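Local coordinates for protein guanidinopropionase (Pseudomonas aeruginosa, PDB 3NIQ) that hydrolyses 3-guanidinopropanoate to beta-alanine and urea with two manganese ions per subunit, working as a homohexamer of the arginase family, at residues A34-L39 and L82-D87; I77-L82 and M302-L307; G19-M24 and V61-S66; G38-P43 and G89-N94. All coordinates share one frame; numbering follows the deposited sequence.

Contact 1 (A34-L39 and L82-D87); sequences ALQVGL and LVRVGD
Arg84 grips the carbonyl of Ala34 side-on: Arg84 NE lies 2.7 Å and Arg84 NH2 2.9 Å from Ala34 O, with that oxygen itself nearly in the guanidinium plane. A bend at chi3 (52°) turns the arginine chain back so that two of its N-H groups converge on one oxygen, a task suited to a flat donor with several N-H groups. In return, Arg84 O accepts from two consecutive amides, Gln36 N at 2.8 Å on a lone pair and Val37 N nearly along the C=O axis. Arg84 N donates to Gln36 OE1 at 2.9 Å, the nitrogen standing above the carboxamide plane of Gln36, while Gln36 NE2 reaches a water that also binds Leu82 O. These bonds lead into a parallel pairing at the edge of the arginase alpha/beta sheet, where strand 85-90 is outermost within the chain. Leu39 N bonds Gly86 O at 2.9 Å, whereas the bond from Gly86 N to Val37 O is weak. Leu35 CD2 lies 3.5 Å from Gly86 N; Gly86 suits the place because this methyl fills the position of a beta-carbon. On the other face, Leu39 CD2 meets Val85 CG1 at 3.8 Å and Val37 CG2 touches Val83 CG2, beneath Met303 and Leu307 of helix 294-317.

Contact 2 (I77-L82 and M302-L307); sequences IAPYDL and MMFELL
Helix 294-317, the last helix of the arginase-type alpha/beta fold, packs here against the short helix 79-82 that precedes strand 85-90. Ala78 is the N-cap residue of that short helix, and its carbonyl accepts the amide of Leu82. Proline suits the first helical turn because its lack of an N-H costs no helix bond there, and the compact ring of Pro79 can be presented to the long helix. Four buried side chains make the contact, entirely by van der Waals packing. Leu307 projects toward the short helix with CG anti to its backbone N (chi1 166°), which brings Leu307 CG to 3.7 Å from Pro79 CB. Leu307 CD2 reaches farther and touches Tyr80 CE1 at 3.5 Å, close to the hydroxyl end of the ring. Pro79 CG in turn lies over the centre of the Tyr80 ring, so neighbouring residues form one apolar surface into which the leucine fits crosswise. Phe304, one turn earlier on the long helix, also holds its CG anti to the backbone N (chi1 -175°). That torsion swings the ring out to Pro79, whose CG is 3.9 Å from Phe304 CE1. Beyond the pair of segments, Phe304 packs on Ser191 of a neighbouring subunit, while Leu307 continues inward onto Leu120 of strand 118-123. Tyr80, held among Met24, Leu26 and Pro8 of loops, sets its OH at the edge of the phenylalanine ring, near the ring plane and 3.9 Å from Phe304 CE1.

Contact 3 (G19-M24 and V61-S66); sequences GIPTFM and VRNLSS
With CG anti to the carbonyl carbon (chi1 -78°) and the chain extended from CG to NE, Arg62 passes obliquely across one face of the Phe23 ring, whose CG is likewise anti to its carbonyl carbon. Arg62 CG sits over the ring centre, 3.5 Å from the Phe23 centroid, in a CH-pi contact. Farther out the guanidinium stacks on the same ring, with centres 4.2 Å apart and planes at 29°. An aromatic ring thus accommodates both the aliphatic stem and the flat cationic head. Salt bridges to Asp87 and Asp90 probably hold the charge and fix the rotation of the head. Ser65 places OG in the crowded position between backbone N and carbonyl carbon (chi1 77°). Ser65 OG accepts from Met24 N at 2.8 Å and donates to Arg62 O, tying the loop to segment 61-66 with one small hydroxyl. A water donates to Thr22 O and Arg62 O and accepts from Ser66 OG. Phe23 CE1 meets Val61 CG1 at the ring edge, 3.8 Å apart. The N-terminal loop, with an inverse gamma turn centred on Pro21, is thereby wedged at the edge of the arginase alpha/beta fold between helix 57-64, Met303 of helix 294-317, and Leu39 and Val122 of strands 37-42 and 118-123.

Contact 4 (G38-P43 and G89-N94); sequences GLIGVP and GDAPVN
The closest fit lies where Gly41 faces Asp90, with their CA atoms 4.4 Å apart. Gly41 N donates almost straight (169°) to Gly89 O at 3.1 Å, and Gly41 O accepts from Ala91 N at 2.8 Å, nearly along the C=O axis. The Asp90 carboxylate leans over Gly41, putting Asp90 OD1 3.3 Å from Gly41 CA; Gly41 suits the place because that oxygen occupies the position of a beta-carbon. Gly89 has a positive phi (80°), a conformation that glycine, lacking a beta-carbon, takes without crowding the preceding carbonyl. This is near the C-terminal end of the parallel pairing between strands 37-42 and 85-90 in the arginase alpha/beta sheet. The packing stays close at Pro43, which, unable to donate a backbone bond, offers ring carbons instead: Pro43 CD is 3.9 Å from Val93 CG2, and Pro43 CG lies beside the Asp90 carboxylate. Val93 stands with CG1 anti to its backbone N (chi1 163°), which carries Val93 CG1 to 3.4 Å from Pro43 O. Val42 makes the looser contacts, Val42 CG2 lying 4.2 Å from Ala91 CB, and packs on Tyr109 of helix 98-114. The more exposed side is that of Gly89 and Asp90, yet the carboxylate is engaged: OD1 forms a salt bridge with Arg62, and OD2 accepts from Gly19 N of a neighbouring subunit. That subunit also brings Ala18 against Pro43 and Asp90.

Contacts 1 and 4 hold the same two strands, 37-42 and 85-90, at successive levels and share Gly38 and Leu39; both rely on backbone hydrogen bonds. Contacts 2 and 3 add layers over one face of this sheet edge, joined through Met24 against Tyr80 and Phe304. All four are largely buried. Contact 2 is van der Waals packing without polar bonds between its segments, whereas contact 3 mixes ring stacking with hydrogen bonds and carries a buried arginine whose charge meets Asp87 of contact 1 and Asp90 of contact 4. Met303 also links contact 2 to Leu39. Contacts 3 and 4, and contact 1 at Asp87, touch the same neighbouring subunit; contact 1 is partly exposed at Ala34, Gln36 and Arg84.

Contact 1 (A34-L39 and L82-D87)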
loop_
_atom_site.group_PDB
_atom_site.type_symbol
_atom_site.label_atom_id
_atom_site.label_comp_id
_atom_site.label_asym_id
_atom_site.label_seq_id
_atom_site.Cartn_x
_atom_site.Cartn_y
_atom_site.Cartn_z
ATOM N N ALA A 34 33.493 -7.952 -23.403
ATOM C CA ALA A 34 32.850 -6.968 -24.274
ATOM C C ALA A 34 32.712 -5.591 -23.599
ATOM O O ALA A 34 32.411 -4.608 -24.268
ATOM C CB ALA A 34 31.488 -7.485 -24.742
ATOM N N LEU A 35 32.961 -5.515 -22.283
ATOM C CA LEU A 35 32.676 -4.300 -21.494
ATOM C C LEU A 35 33.847 -3.809 -20.645
ATOM O O LEU A 35 34.699 -4.596 -20.249
ATOM C CB LEU A 35 31.485 -4.561 -20.550
ATOM C CG LEU A 35 30.194 -5.016 -21.220
ATOM C CD1 LEU A 35 29.175 -5.479 -20.183
ATOM C CD2 LEU A 35 29.663 -3.892 -22.082
ATOM N N GLN A 36 33.856 -2.511 -20.337
ATOM C CA GLN A 36 34.838 -1.939 -19.418
ATOM C C GLN A 36 34.260 -1.778 -18.018
ATOM O O GLN A 36 34.988 -1.868 -17.018
ATOM C CB GLN A 36 35.361 -0.596 -19.935
ATOM C CG GLN A 36 36.204 -0.719 -21.215
ATOM C CD GLN A 36 36.472 0.641 -21.802
ATOM O OE1 GLN A 36 35.651 1.171 -22.530
ATOM N NE2 GLN A 36 37.587 1.244 -21.428
ATOM N N VAL A 37 32.946 -1.548 -17.955
ATOM C CA VAL A 37 32.211 -1.539 -16.684
ATOM C C VAL A 37 30.988 -2.446 -16.874
ATOM O O VAL A 37 30.155 -2.207 -17.757
ATOM C CB VAL A 37 31.785 -0.104 -16.271
ATOM C CG1 VAL A 37 30.891 -0.112 -15.014
ATOM C CG2 VAL A 37 33.003 0.790 -16.056
ATOM N N GLY A 38 30.887 -3.480 -16.046
ATOM C CA GLY A 38 29.753 -4.416 -16.084
ATOM C C GLY A 38 28.743 -4.148 -14.991
ATOM O O GLY A 38 29.114 -4.040 -13.822
ATOM N N LEU A 39 27.475 -4.025 -15.373
ATOM C CA LEU A 39 26.386 -3.811 -14.431
ATOM C C LEU A 39 25.770 -5.151 -14.123
ATOM O O LEU A 39 25.265 -5.834 -15.009
ATOM C CB LEU A 39 25.327 -2.834 -14.971
ATOM C CG LEU A 39 25.832 -1.545 -15.630
ATOM C CD1 LEU A 39 24.650 -0.612 -15.996
ATOM C CD2 LEU A 39 26.866 -0.800 -14.779
ATOM N N LEU A 82 32.292 7.761 -22.413
ATOM C CA LEU A 82 33.624 7.529 -21.856
ATOM C C LEU A 82 34.112 6.100 -22.041
ATOM O O LEU A 82 35.241 5.891 -22.470
ATOM C CB LEU A 82 33.687 7.887 -20.368
ATOM C CG LEU A 82 33.916 9.333 -20.004
ATOM C CD1 LEU A 82 34.252 9.405 -18.509
ATOM C CD2 LEU A 82 35.066 9.903 -20.865
ATOM N N VAL A 83 33.272 5.121 -21.713
ATOM C CA VAL A 83 33.689 3.706 -21.745
ATOM C C VAL A 83 32.532 2.811 -22.156
ATOM O O VAL A 83 31.396 3.284 -22.302
ATOM C CB VAL A 83 34.224 3.225 -20.357
ATOM C CG1 VAL A 83 35.309 4.162 -19.840
ATOM C CG2 VAL A 83 33.081 3.120 -19.337
ATOM N N ARG A 84 32.816 1.527 -22.353
ATOM C CA ARG A 84 31.787 0.559 -22.692
ATOM C C ARG A 84 31.104 0.001 -21.439
ATOM O O ARG A 84 31.745 -0.651 -20.595
ATOM C CB ARG A 84 32.381 -0.575 -23.518
ATOM C CG ARG A 84 33.046 -0.104 -24.831
ATOM C CD ARG A 84 33.750 -1.268 -25.531
ATOM N NE ARG A 84 32.826 -2.395 -25.677
ATOM C CZ ARG A 84 32.005 -2.582 -26.711
ATOM N NH1 ARG A 84 32.001 -1.723 -27.731
ATOM N NH2 ARG A 84 31.204 -3.649 -26.733
ATOM N N VAL A 85 29.801 0.262 -21.343
ATOM C CA VAL A 85 28.961 -0.149 -20.210
ATOM C C VAL A 85 27.854 -1.066 -20.714
ATOM O O VAL A 85 27.286 -0.855 -21.799
ATOM C CB VAL A 85 28.327 1.075 -19.491
ATOM C CG1 VAL A 85 27.720 0.665 -18.130
ATOM C CG2 VAL A 85 29.372 2.161 -19.267
ATOM N N GLY A 86 27.545 -2.094 -19.934
ATOM C CA GLY A 86 26.497 -3.027 -20.328
ATOM C C GLY A 86 25.863 -3.743 -19.160
ATOM O O GLY A 86 26.419 -3.756 -18.056
ATOM N N ASP A 87 24.692 -4.330 -19.403
ATOM C CA ASP A 87 24.007 -5.155 -18.400
ATOM C C ASP A 87 24.527 -6.568 -18.571
ATOM O O ASP A 87 24.226 -7.246 -19.550
ATOM C CB ASP A 87 22.469 -5.081 -18.557
ATOM C CG ASP A 87 21.714 -5.795 -17.427
ATOM O OD1 ASP A 87 22.242 -6.777 -16.882
ATOM O OD2 ASP A 87 20.581 -5.383 -17.088
HETATM O O HOH W 1 37.843 4.186 -22.403
#

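Contact 2 (I77-L82 and M302-L307)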
loop_
_atom_site.group_PDB
_atom_site.type_symbol
_atom_site.label_atom_id
_atom_site.label_comp_id
_atom_site.label_asym_id
_atom_site.label_seq_id
_atom_site.Cartn_x
_atom_site.Cartn_y
_atom_site.Cartn_z
ATOM N N ILE A 77 29.919 14.173 -16.543
ATOM C CA ILE A 77 30.371 12.869 -17.016
ATOM C C ILE A 77 29.269 12.220 -17.842
ATOM O O ILE A 77 28.097 12.228 -17.454
ATOM C CB ILE A 77 30.779 11.947 -15.856
ATOM C CG1 ILE A 77 31.938 12.589 -15.071
ATOM C CG2 ILE A 77 31.147 10.546 -16.390
ATOM C CD1 ILE A 77 32.254 11.958 -13.690
ATOM N N ALA A 78 29.646 11.696 -19.004
ATOM C CA ALA A 78 28.734 10.946 -19.843
ATOM C C ALA A 78 29.331 9.536 -19.920
ATOM O O ALA A 78 30.145 9.253 -20.803
ATOM C CB ALA A 78 28.637 11.594 -21.234
ATOM N N PRO A 79 28.944 8.653 -18.969
ATOM C CA PRO A 79 29.621 7.367 -18.769
ATOM C C PRO A 79 29.681 6.483 -20.016
ATOM O O PRO A 79 30.708 5.846 -20.272
ATOM C CB PRO A 79 28.794 6.688 -17.668
ATOM C CG PRO A 79 27.474 7.370 -17.687
ATOM C CD PRO A 79 27.779 8.799 -18.077
ATOM N N TYR A 80 28.593 6.441 -20.770
ATOM C CA TYR A 80 28.499 5.545 -21.904
ATOM C C TYR A 80 29.353 6.002 -23.082
ATOM O O TYR A 80 29.704 5.176 -23.916
ATOM C CB TYR A 80 27.041 5.349 -22.316
ATOM C CG TYR A 80 26.148 5.160 -21.112
ATOM C CD1 TYR A 80 26.309 4.058 -20.257
ATOM C CD2 TYR A 80 25.162 6.092 -20.810
ATOM C CE1 TYR A 80 25.486 3.903 -19.133
ATOM C CE2 TYR A 80 24.359 5.949 -19.698
ATOM C CZ TYR A 80 24.525 4.859 -18.863
ATOM O OH TYR A 80 23.725 4.732 -17.760
ATOM N N ASP A 81 29.661 7.302 -23.150
ATOM C CA ASP A 81 30.604 7.829 -24.151
ATOM C C ASP A 81 32.033 7.585 -23.710
ATOM O O ASP A 81 32.871 7.203 -24.527
ATOM C CB ASP A 81 30.394 9.326 -24.430
ATOM C CG ASP A 81 29.084 9.615 -25.157
ATOM O OD1 ASP A 81 28.589 8.738 -25.887
ATOM O OD2 ASP A 81 28.550 10.725 -24.993
ATOM N N LEU A 82 32.292 7.761 -22.413
ATOM C CA LEU A 82 33.624 7.529 -21.856
ATOM C C LEU A 82 34.112 6.100 -22.041
ATOM O O LEU A 82 35.241 5.891 -22.470
ATOM C CB LEU A 82 33.687 7.887 -20.368
ATOM C CG LEU A 82 33.916 9.333 -20.004
ATOM C CD1 LEU A 82 34.252 9.405 -18.509
ATOM C CD2 LEU A 82 35.066 9.903 -20.865
ATOM N N MET A 302 21.851 6.003 -7.096
ATOM C CA MET A 302 23.205 5.828 -6.551
ATOM C C MET A 302 24.066 4.966 -7.498
ATOM O O MET A 302 25.253 5.237 -7.700
ATOM C CB MET A 302 23.141 5.237 -5.144
ATOM C CG MET A 302 22.352 6.103 -4.149
ATOM S SD MET A 302 22.977 7.803 -4.058
ATOM C CE MET A 302 24.733 7.532 -3.789
ATOM N N MET A 303 23.446 3.978 -8.129
ATOM C CA MET A 303 24.139 3.163 -9.117
ATOM C C MET A 303 24.686 4.067 -10.228
ATOM O O MET A 303 25.867 3.980 -10.595
ATOM C CB MET A 303 23.173 2.137 -9.718
ATOM C CG MET A 303 23.852 1.125 -10.664
ATOM S SD MET A 303 22.715 -0.109 -11.283
ATOM C CE MET A 303 23.882 -1.362 -11.834
ATOM N N PHE A 304 23.827 4.944 -10.753
ATOM C CA PHE A 304 24.277 5.912 -11.753
ATOM C C PHE A 304 25.379 6.841 -11.226
ATOM O O PHE A 304 26.352 7.105 -11.937
ATOM C CB PHE A 304 23.110 6.737 -12.294
ATOM C CG PHE A 304 23.510 7.671 -13.404
ATOM C CD1 PHE A 304 23.749 7.187 -14.684
ATOM C CD2 PHE A 304 23.672 9.028 -13.167
ATOM C CE1 PHE A 304 24.147 8.030 -15.708
ATOM C CE2 PHE A 304 24.067 9.894 -14.222
ATOM C CZ PHE A 304 24.288 9.386 -15.468
ATOM N N GLU A 305 25.227 7.359 -10.003
ATOM C CA GLU A 305 26.255 8.248 -9.437
ATOM C C GLU A 305 27.611 7.518 -9.444
ATOM O O GLU A 305 28.627 8.087 -9.825
ATOM C CB GLU A 305 25.932 8.666 -8.000
ATOM C CG GLU A 305 24.608 9.399 -7.796
ATOM C CD GLU A 305 24.695 10.863 -8.167
ATOM O OE1 GLU A 305 25.827 11.391 -8.281
ATOM O OE2 GLU A 305 23.627 11.480 -8.357
ATOM N N LEU A 306 27.594 6.260 -9.013
ATOM C CA LEU A 306 28.795 5.418 -8.938
ATOM C C LEU A 306 29.339 5.046 -10.314
ATOM O O LEU A 306 30.562 4.970 -10.501
ATOM C CB LEU A 306 28.498 4.139 -8.158
ATOM C CG LEU A 306 28.282 4.306 -6.663
ATOM C CD1 LEU A 306 27.653 3.026 -6.097
ATOM C CD2 LEU A 306 29.576 4.658 -5.942
ATOM N N LEU A 307 28.431 4.815 -11.269
ATOM C CA LEU A 307 28.816 4.481 -12.633
ATOM C C LEU A 307 29.679 5.591 -13.229
ATOM O O LEU A 307 30.676 5.333 -13.895
ATOM C CB LEU A 307 27.578 4.253 -13.516
ATOM C CG LEU A 307 27.779 4.220 -15.037
ATOM C CD1 LEU A 307 28.788 3.140 -15.452
ATOM C CD2 LEU A 307 26.454 3.982 -15.762
#

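Contact 3 (G19-M24 and V61-S66)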
loop_
_atom_site.group_PDB
_atom_site.type_symbol
_atom_site.label_atom_id
_atom_site.label_comp_id
_atom_site.label_asym_id
_atom_site.label_seq_id
_atom_site.Cartn_x
_atom_site.Cartn_y
_atom_site.Cartn_z
ATOM N N GLY A 19 10.164 -0.698 -23.413
ATOM C CA GLY A 19 11.415 -1.382 -23.662
ATOM C C GLY A 19 11.730 -2.392 -22.568
ATOM O O GLY A 19 11.259 -2.268 -21.431
ATOM N N ILE A 20 12.535 -3.390 -22.904
ATOM C CA ILE A 20 12.893 -4.434 -21.937
ATOM C C ILE A 20 13.734 -3.793 -20.826
ATOM O O ILE A 20 14.630 -3.014 -21.109
ATOM C CB ILE A 20 13.579 -5.634 -22.634
ATOM C CG1 ILE A 20 12.590 -6.255 -23.635
ATOM C CG2 ILE A 20 14.050 -6.695 -21.605
ATOM C CD1 ILE A 20 13.221 -7.133 -24.697
ATOM N N PRO A 21 13.372 -4.041 -19.559
ATOM C CA PRO A 21 14.030 -3.287 -18.485
ATOM C C PRO A 21 15.398 -3.838 -18.039
ATOM O O PRO A 21 15.498 -4.509 -17.014
ATOM C CB PRO A 21 13.005 -3.332 -17.339
ATOM C CG PRO A 21 12.236 -4.596 -17.561
ATOM C CD PRO A 21 12.187 -4.781 -19.078
ATOM N N THR A 22 16.444 -3.520 -18.796
ATOM C CA THR A 22 17.817 -3.808 -18.372
ATOM C C THR A 22 18.373 -2.616 -17.582
ATOM O O THR A 22 17.821 -1.522 -17.645
ATOM C CB THR A 22 18.722 -3.984 -19.598
ATOM O OG1 THR A 22 18.537 -2.860 -20.456
ATOM C CG2 THR A 22 18.381 -5.246 -20.372
ATOM N N PHE A 23 19.489 -2.801 -16.869
ATOM C CA PHE A 23 20.083 -1.674 -16.157
ATOM C C PHE A 23 20.311 -0.516 -17.121
ATOM O O PHE A 23 20.939 -0.695 -18.165
ATOM C CB PHE A 23 21.416 -2.066 -15.513
ATOM C CG PHE A 23 21.271 -2.889 -14.277
ATOM C CD1 PHE A 23 20.501 -2.422 -13.198
ATOM C CD2 PHE A 23 21.919 -4.124 -14.171
ATOM C CE1 PHE A 23 20.365 -3.190 -12.030
ATOM C CE2 PHE A 23 21.814 -4.879 -13.004
ATOM C CZ PHE A 23 21.008 -4.411 -11.935
ATOM N N MET A 24 19.787 0.658 -16.764
ATOM C CA MET A 24 19.940 1.892 -17.547
ATOM C C MET A 24 19.434 1.718 -18.989
ATOM O O MET A 24 19.809 2.489 -19.857
ATOM C CB MET A 24 21.408 2.361 -17.556
ATOM C CG MET A 24 22.119 2.329 -16.184
ATOM S SD MET A 24 21.361 3.432 -14.997
ATOM C CE MET A 24 22.396 3.117 -13.540
ATOM N N VAL A 61 15.552 -2.569 -9.161
ATOM C CA VAL A 61 16.525 -1.523 -9.545
ATOM C C VAL A 61 16.676 -1.436 -11.088
ATOM O O VAL A 61 16.790 -0.340 -11.642
ATOM C CB VAL A 61 17.910 -1.704 -8.833
ATOM C CG1 VAL A 61 18.963 -0.759 -9.425
ATOM C CG2 VAL A 61 17.767 -1.421 -7.332
ATOM N N ARG A 62 16.673 -2.575 -11.784
ATOM C CA ARG A 62 16.705 -2.530 -13.254
ATOM C C ARG A 62 15.512 -1.725 -13.736
ATOM O O ARG A 62 15.638 -0.835 -14.566
ATOM C CB ARG A 62 16.627 -3.932 -13.889
ATOM C CG ARG A 62 17.936 -4.722 -13.864
ATOM C CD ARG A 62 17.884 -5.954 -14.774
ATOM N NE ARG A 62 19.208 -6.541 -14.982
ATOM C CZ ARG A 62 19.758 -7.479 -14.205
ATOM N NH1 ARG A 62 19.099 -7.944 -13.146
ATOM N NH2 ARG A 62 20.969 -7.957 -14.491
ATOM N N ASN A 63 14.356 -2.054 -13.184
ATOM C CA ASN A 63 13.116 -1.411 -13.567
ATOM C C ASN A 63 13.132 0.104 -13.419
ATOM O O ASN A 63 12.875 0.835 -14.380
ATOM C CB ASN A 63 11.995 -1.998 -12.741
ATOM C CG ASN A 63 10.669 -1.811 -13.397
ATOM O OD1 ASN A 63 10.101 -0.720 -13.379
ATOM N ND2 ASN A 63 10.180 -2.873 -14.034
ATOM N N LEU A 64 13.448 0.568 -12.208
ATOM C CA LEU A 64 13.503 1.992 -11.920
ATOM C C LEU A 64 14.662 2.715 -12.593
ATOM O O LEU A 64 14.583 3.932 -12.816
ATOM C CB LEU A 64 13.548 2.235 -10.400
ATOM C CG LEU A 64 12.173 2.333 -9.734
ATOM C CD1 LEU A 64 11.363 3.577 -10.255
ATOM C CD2 LEU A 64 11.331 1.077 -9.870
ATOM N N SER A 65 15.726 1.981 -12.922
ATOM C CA SER A 65 16.875 2.599 -13.617
ATOM C C SER A 65 16.504 3.148 -15.008
ATOM O O SER A 65 17.279 3.877 -15.614
ATOM C CB SER A 65 18.066 1.634 -13.714
ATOM O OG SER A 65 17.862 0.664 -14.729
ATOM N N SER A 66 15.314 2.798 -15.505
ATOM C CA SER A 66 14.756 3.417 -16.716
ATOM C C SER A 66 14.641 4.931 -16.602
ATOM O O SER A 66 14.560 5.614 -17.620
ATOM C CB SER A 66 13.350 2.861 -16.972
ATOM O OG SER A 66 13.479 1.612 -17.591
HETATM O O HOH W 2 15.107 -0.373 -17.284
#

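Contact 4 (G38-P43 and G89-N94)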
loop_
_atom_site.group_PDB
_atom_site.type_symbol
_atom_site.label_atom_id
_atom_site.label_comp_id
_atom_site.label_asym_id
_atom_site.label_seq_id
_atom_site.Cartn_x
_atom_site.Cartn_y
_atom_site.Cartn_z
ATOM N N GLY A 38 30.887 -3.480 -16.046
ATOM C CA GLY A 38 29.753 -4.416 -16.084
ATOM C C GLY A 38 28.743 -4.148 -14.991
ATOM O O GLY A 38 29.114 -4.040 -13.822
ATOM N N LEU A 39 27.475 -4.025 -15.373
ATOM C CA LEU A 39 26.386 -3.811 -14.431
ATOM C C LEU A 39 25.770 -5.151 -14.123
ATOM O O LEU A 39 25.265 -5.834 -15.009
ATOM C CB LEU A 39 25.327 -2.834 -14.971
ATOM C CG LEU A 39 25.832 -1.545 -15.630
ATOM C CD1 LEU A 39 24.650 -0.612 -15.996
ATOM C CD2 LEU A 39 26.866 -0.800 -14.779
ATOM N N ILE A 40 25.875 -5.551 -12.865
ATOM C CA ILE A 40 25.568 -6.923 -12.492
ATOM C C ILE A 40 24.592 -6.980 -11.341
ATOM O O ILE A 40 24.742 -6.260 -10.344
ATOM C CB ILE A 40 26.861 -7.685 -12.069
ATOM C CG1 ILE A 40 27.911 -7.657 -13.195
ATOM C CG2 ILE A 40 26.519 -9.149 -11.704
ATOM C CD1 ILE A 40 29.407 -7.622 -12.641
ATOM N N GLY A 41 23.610 -7.864 -11.451
ATOM C CA GLY A 41 22.721 -8.114 -10.341
ATOM C C GLY A 41 23.179 -9.309 -9.521
ATOM O O GLY A 41 23.651 -10.301 -10.072
ATOM N N VAL A 42 23.052 -9.226 -8.193
ATOM C CA VAL A 42 23.294 -10.401 -7.359
ATOM C C VAL A 42 22.083 -10.675 -6.466
ATOM O O VAL A 42 22.022 -10.227 -5.303
ATOM C CB VAL A 42 24.539 -10.263 -6.531
ATOM C CG1 VAL A 42 24.862 -11.620 -5.915
ATOM C CG2 VAL A 42 25.701 -9.738 -7.398
ATOM N N PRO A 43 21.115 -11.412 -7.013
ATOM C CA PRO A 43 19.807 -11.562 -6.383
ATOM C C PRO A 43 19.862 -12.633 -5.307
ATOM O O PRO A 43 19.412 -13.747 -5.521
ATOM C CB PRO A 43 18.909 -11.970 -7.555
ATOM C CG PRO A 43 19.840 -12.708 -8.506
ATOM C CD PRO A 43 21.162 -12.008 -8.372
ATOM N N GLY A 89 23.796 -9.074 -16.830
ATOM C CA GLY A 89 22.886 -10.090 -16.305
ATOM C C GLY A 89 23.088 -10.250 -14.801
ATOM O O GLY A 89 23.620 -9.341 -14.133
ATOM N N ASP A 90 22.641 -11.385 -14.268
ATOM C CA ASP A 90 22.762 -11.685 -12.844
ATOM C C ASP A 90 23.808 -12.752 -12.572
ATOM O O ASP A 90 23.901 -13.720 -13.312
ATOM C CB ASP A 90 21.428 -12.205 -12.290
ATOM C CG ASP A 90 20.367 -11.125 -12.170
ATOM O OD1 ASP A 90 20.680 -9.909 -12.230
ATOM O OD2 ASP A 90 19.203 -11.522 -12.005
ATOM N N ALA A 91 24.561 -12.592 -11.486
ATOM C CA ALA A 91 25.424 -13.656 -11.009
ATOM C C ALA A 91 24.583 -14.918 -10.675
ATOM O O ALA A 91 23.416 -14.805 -10.306
ATOM C CB ALA A 91 26.196 -13.202 -9.798
ATOM N N PRO A 92 25.170 -16.117 -10.851
ATOM C CA PRO A 92 24.478 -17.353 -10.488
ATOM C C PRO A 92 24.275 -17.413 -8.968
ATOM O O PRO A 92 25.176 -17.059 -8.211
ATOM C CB PRO A 92 25.440 -18.461 -10.984
ATOM C CG PRO A 92 26.783 -17.784 -11.099
ATOM C CD PRO A 92 26.478 -16.373 -11.481
ATOM N N VAL A 93 23.090 -17.831 -8.542
ATOM C CA VAL A 93 22.708 -17.823 -7.143
ATOM C C VAL A 93 21.927 -19.112 -6.823
ATOM O O VAL A 93 21.282 -19.673 -7.703
ATOM C CB VAL A 93 21.843 -16.556 -6.848
ATOM C CG1 VAL A 93 21.091 -16.684 -5.558
ATOM C CG2 VAL A 93 22.717 -15.285 -6.841
ATOM N N ASN A 94 21.995 -19.562 -5.569
ATOM C CA ASN A 94 21.233 -20.714 -5.069
ATOM C C ASN A 94 20.522 -20.310 -3.766
ATOM O O ASN A 94 21.151 -20.216 -2.703
ATOM C CB ASN A 94 22.162 -21.908 -4.822
ATOM C CG ASN A 94 21.426 -23.146 -4.277
ATOM O OD1 ASN A 94 20.279 -23.090 -3.814
ATOM N ND2 ASN A 94 22.111 -24.268 -4.314
#